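Local coordinates for protein aminotransferase, class I (Staphylococcus aureus, PDB 2O1B) that probably catalyses pyridoxal-5'-phosphate-dependent transfer of amino groups between amino acids and 2-oxo acids, at residues L363-G367 / K368-E372; D145-A148 / G149-A153. All blocks are in the same frame, centred on the assembly; numbering follows the deposited sequence. Where two conformers were deposited one is given.

How the contacts relate
Contacts 1 and 2 illustrate how a fold-type I aminotransferase places local contacts from separate parts of the chain around its cofactor site, one beside the cofactor and one farther out. Contact 2 belongs to a helix flanking the large mixed sheet, contact 1 to the turn that leaves an edge strand of the small antiparallel sheet. Their centres lie 18 Å apart, and with nearest atoms about 7 Å apart they do not touch. The side chain of Tyr-146 stands beside the bound pyridoxal-5'-phosphate at about 4 Å, its hydroxyl bonded to Thr-188 and Asp-220 of the pocket. That of Phe-370, about 8 Å from the cofactor, is linked to the pocket through its contact with Asn-192.

Contact 1: residues L363-G367 / K368-E372; sequences LVAPG and KPFGE
With chi1 at -60°, the ring of Phe-370 is set opposite its own carbonyl carbon and beside its backbone N, and this swings it back along the chain against Ala-365, Pro-366 and Gly-367. The ring presents its edge to them. CD2 and CE2 each stand 3.3 Å from the carbonyl O of Pro-366, close to the ring plane, and CE2 also meets the CB of Ala-365 at 4.1 Å. The same residue is held through its backbone: Phe-370 N donates to Gly-367 O at 3.0 Å. This bond is bent, with an N-H...O angle of 139°, and the donor lies well above the carbonyl plane, not on a lone pair, as suits the tight 3-10 turn of residues 368-370. A second bond of the same spacing follows, from Gly-371 N to Lys-368 O at 2.8 Å. Beside this, the two prolines cross at about a right angle, Pro-366 CG lying 4.1 Å from Pro-369 CD. Having no N-H to offer, Pro-369 instead brings its CD to 3.4 Å from Pro-366 O, so that one carbonyl is lined by both a proline and an aromatic edge. The turn ends at Gly-371, at whose backbone angles a CB would collide with the carbonyl O of Phe-370. Strand 365-366 is an outermost strand of its antiparallel sheet within this chain and pairs with strand 377-381, whose Arg-379 touches Ala-365 and Phe-370, while helix 349-360 packs on Pro-366 through Ser-349 and Glu-353.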
loop_
_atom_site.group_PDB
_atom_site.type_symbol
_atom_site.label_atom_id
_atom_site.label_comp_id
_atom_site.label_asym_id
_atom_site.label_seq_id
_atom_site.Cartn_x
_atom_site.Cartn_y
_atom_site.Cartn_z
ATOM N N LEU A 363 24.262 18.276 3.331
ATOM C CA LEU A 363 23.131 18.004 2.457
ATOM C C LEU A 363 21.890 18.653 3.052
ATOM O O LEU A 363 21.557 18.417 4.210
ATOM C CB LEU A 363 22.897 16.504 2.286
ATOM C CG LEU A 363 22.536 15.931 0.904
ATOM C CD1 LEU A 363 21.567 14.746 1.079
ATOM C CD2 LEU A 363 21.959 16.953 -0.072
ATOM N N VAL A 364 21.227 19.496 2.268
ATOM C CA VAL A 364 19.979 20.093 2.722
ATOM C C VAL A 364 18.902 19.787 1.707
ATOM O O VAL A 364 19.193 19.326 0.598
ATOM C CB VAL A 364 20.081 21.640 2.943
ATOM C CG1 VAL A 364 21.105 21.975 4.027
ATOM C CG2 VAL A 364 20.377 22.381 1.629
ATOM N N ALA A 365 17.663 20.049 2.089
ATOM C CA ALA A 365 16.562 19.962 1.161
ATOM C C ALA A 365 16.292 21.338 0.562
ATOM O O ALA A 365 15.971 22.281 1.288
ATOM C CB ALA A 365 15.326 19.416 1.851
ATOM N N PRO A 366 16.419 21.454 -0.767
ATOM C CA PRO A 366 16.101 22.694 -1.453
ATOM C C PRO A 366 14.618 23.016 -1.327
ATOM O O PRO A 366 13.780 22.117 -1.352
ATOM C CB PRO A 366 16.459 22.391 -2.916
ATOM C CG PRO A 366 16.386 20.908 -3.035
ATOM C CD PRO A 366 16.880 20.410 -1.704
ATOM N N GLY A 367 14.300 24.296 -1.201
ATOM C CA GLY A 367 12.916 24.721 -1.097
ATOM C C GLY A 367 12.083 24.471 -2.339
ATOM O O GLY A 367 10.856 24.407 -2.251
ATOM N N LYS A 368 12.736 24.328 -3.493
ATOM C CA LYS A 368 12.015 24.306 -4.783
ATOM C C LYS A 368 10.881 23.272 -4.881
ATOM O O LYS A 368 9.751 23.652 -5.168
ATOM C CB LYS A 368 12.959 24.197 -5.988
ATOM C CG LYS A 368 12.216 24.117 -7.333
ATOM C CD LYS A 368 13.062 24.626 -8.489
ATOM C CE LYS A 368 12.409 24.359 -9.843
ATOM N NZ LYS A 368 11.002 24.851 -9.891
ATOM N N PRO A 369 11.179 21.974 -4.653
ATOM C CA PRO A 369 10.127 20.957 -4.697
ATOM C C PRO A 369 8.960 21.186 -3.726
ATOM O O PRO A 369 7.911 20.580 -3.894
ATOM C CB PRO A 369 10.867 19.658 -4.339
ATOM C CG PRO A 369 12.128 20.080 -3.711
ATOM C CD PRO A 369 12.492 21.369 -4.362
ATOM N N PHE A 370 9.133 22.051 -2.732
ATOM C CA PHE A 370 8.051 22.385 -1.801
ATOM C C PHE A 370 7.129 23.475 -2.358
ATOM O O PHE A 370 6.081 23.787 -1.779
ATOM C CB PHE A 370 8.632 22.782 -0.449
ATOM C CG PHE A 370 9.454 21.699 0.194
ATOM C CD1 PHE A 370 8.836 20.642 0.849
ATOM C CD2 PHE A 370 10.850 21.734 0.134
ATOM C CE1 PHE A 370 9.584 19.636 1.439
ATOM C CE2 PHE A 370 11.612 20.735 0.733
ATOM C CZ PHE A 370 10.984 19.684 1.380
ATOM N N GLY A 371 7.511 24.018 -3.507
ATOM C CA GLY A 371 6.712 25.006 -4.218
ATOM C C GLY A 371 7.533 26.215 -4.615
ATOM O O GLY A 371 8.665 26.389 -4.135
ATOM N N GLU A 372 6.944 27.029 -5.500
ATOM C CA GLU A 372 7.475 28.308 -5.969
ATOM C C GLU A 372 7.966 29.202 -4.823
ATOM O O GLU A 372 9.007 29.854 -4.931
ATOM C CB GLU A 372 6.375 29.039 -6.756
ATOM C CG GLU A 372 6.842 29.901 -7.930
ATOM C CD GLU A 372 5.683 30.383 -8.799
ATOM O OE1 GLU A 372 4.550 29.894 -8.602
ATOM O OE2 GLU A 372 5.896 31.251 -9.681
#

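Contact 2: residues D145-A148 / G149-A153; sequences DYLA and GVLLA
This is a contact between successive turns of one short helix, 146-152, the connecting helix of a beta-alpha-beta unit between strands 135-140 and 156-161. Three i to i+4 backbone bonds tie residues 145-148 to 149-153. Val-150 N donates to Tyr-146 O at 3.2 Å. Leu-151 N follows, 3.0 Å from Leu-147 O, and both of these bonds are nearly straight. The third, from Leu-152 N to Ala-148 O at 2.8 Å, is donated by the last helical residue, just before Ala-153 leaves the helical conformation, and is more bent, at 147°. Among the side chains, Leu-147 and Leu-151 carry the contact, crossing at a slant. CD2 of Leu-147 meets CG and CD1 of Leu-151, each at 3.7 Å. The torsions explain the meeting: Leu-147 turns CG away from its backbone N (chi1 -151°), while Leu-151 holds CG beside its own N (chi1 -67°). Both leucines also touch Pro-157 of strand 156-161. Elsewhere on the helix, Leu-152 CG comes to 3.2 Å from Ala-148 O, and on this side Ala-148 and Leu-152 pack on His-281 and Thr-282 of the second subunit. The chemistry is therefore divided: backbone bonds and aliphatic contacts define the helix body, while the hydroxyl of Tyr-146 bonds Asp-220 and Thr-188, outside the helix, and these two hydrogen bonds should restrict the phenol's position beside the cofactor.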
loop_
_atom_site.group_PDB
_atom_site.type_symbol
_atom_site.label_atom_id
_atom_site.label_comp_id
_atom_site.label_asym_id
_atom_site.label_seq_id
_atom_site.Cartn_x
_atom_site.Cartn_y
_atom_site.Cartn_z
ATOM N N ASP A 145 4.468 15.410 -1.556
ATOM C CA ASP A 145 3.791 14.199 -2.034
ATOM C C ASP A 145 2.319 14.339 -2.465
ATOM O O ASP A 145 1.791 13.468 -3.156
ATOM C CB ASP A 145 3.959 13.072 -1.008
ATOM C CG ASP A 145 5.402 12.632 -0.867
ATOM O OD1 ASP A 145 6.239 13.082 -1.675
ATOM O OD2 ASP A 145 5.714 11.840 0.047
ATOM N N TYR A 146 1.672 15.442 -2.093
ATOM C CA TYR A 146 0.246 15.618 -2.388
ATOM C C TYR A 146 -0.016 15.679 -3.886
ATOM O O TYR A 146 -0.995 15.123 -4.357
ATOM C CB TYR A 146 -0.326 16.883 -1.746
ATOM C CG TYR A 146 -0.046 17.048 -0.271
ATOM C CD1 TYR A 146 0.054 15.933 0.577
ATOM C CD2 TYR A 146 0.084 18.317 0.279
ATOM C CE1 TYR A 146 0.314 16.088 1.956
ATOM C CE2 TYR A 146 0.329 18.489 1.640
ATOM C CZ TYR A 146 0.450 17.377 2.468
ATOM O OH TYR A 146 0.689 17.568 3.802
ATOM N N LEU A 147 0.876 16.335 -4.618
ATOM C CA LEU A 147 0.669 16.632 -6.039
ATOM C C LEU A 147 0.371 15.355 -6.823
ATOM O O LEU A 147 -0.515 15.341 -7.680
ATOM C CB LEU A 147 1.908 17.327 -6.620
ATOM C CG LEU A 147 1.872 18.313 -7.794
ATOM C CD1 LEU A 147 3.196 18.292 -8.542
ATOM C CD2 LEU A 147 0.722 18.123 -8.752
ATOM N N ALA A 148 1.127 14.301 -6.536
ATOM C CA ALA A 148 0.956 13.010 -7.196
ATOM C C ALA A 148 -0.471 12.473 -7.052
ATOM O O ALA A 148 -1.072 12.022 -8.039
ATOM C CB ALA A 148 1.965 11.989 -6.650
ATOM N N GLY A 149 -0.993 12.518 -5.824
ATOM C CA GLY A 149 -2.372 12.105 -5.529
ATOM C C GLY A 149 -3.394 12.847 -6.379
ATOM O O GLY A 149 -4.258 12.229 -7.015
ATOM N N VAL A 150 -3.299 14.172 -6.403
ATOM C CA VAL A 150 -4.209 14.984 -7.225
ATOM C C VAL A 150 -4.146 14.548 -8.698
ATOM O O VAL A 150 -5.187 14.317 -9.333
ATOM C CB VAL A 150 -3.924 16.496 -7.086
ATOM C CG1 VAL A 150 -4.940 17.291 -7.867
ATOM C CG2 VAL A 150 -3.944 16.917 -5.612
ATOM N N LEU A 151 -2.928 14.408 -9.228
ATOM C CA LEU A 151 -2.718 14.033 -10.633
ATOM C C LEU A 151 -3.186 12.619 -10.927
ATOM O O LEU A 151 -3.666 12.336 -12.026
ATOM C CB LEU A 151 -1.242 14.193 -11.045
ATOM C CG LEU A 151 -0.661 15.604 -11.088
ATOM C CD1 LEU A 151 0.803 15.579 -11.480
ATOM C CD2 LEU A 151 -1.441 16.505 -12.075
ATOM N N LEU A 152 -3.037 11.729 -9.949
ATOM C CA LEU A 152 -3.492 10.348 -10.108
ATOM C C LEU A 152 -5.010 10.262 -10.205
ATOM O O LEU A 152 -5.537 9.279 -10.716
ATOM C CB LEU A 152 -2.991 9.462 -8.961
ATOM C CG LEU A 152 -1.529 9.008 -9.088
ATOM C CD1 LEU A 152 -0.996 8.435 -7.752
ATOM C CD2 LEU A 152 -1.361 8.011 -10.236
ATOM N N ALA A 153 -5.692 11.293 -9.703
ATOM C CA ALA A 153 -7.153 11.395 -9.761
ATOM C C ALA A 153 -7.657 12.359 -10.844
ATOM O O ALA A 153 -8.831 12.735 -10.842
ATOM C CB ALA A 153 -7.688 11.818 -8.397
#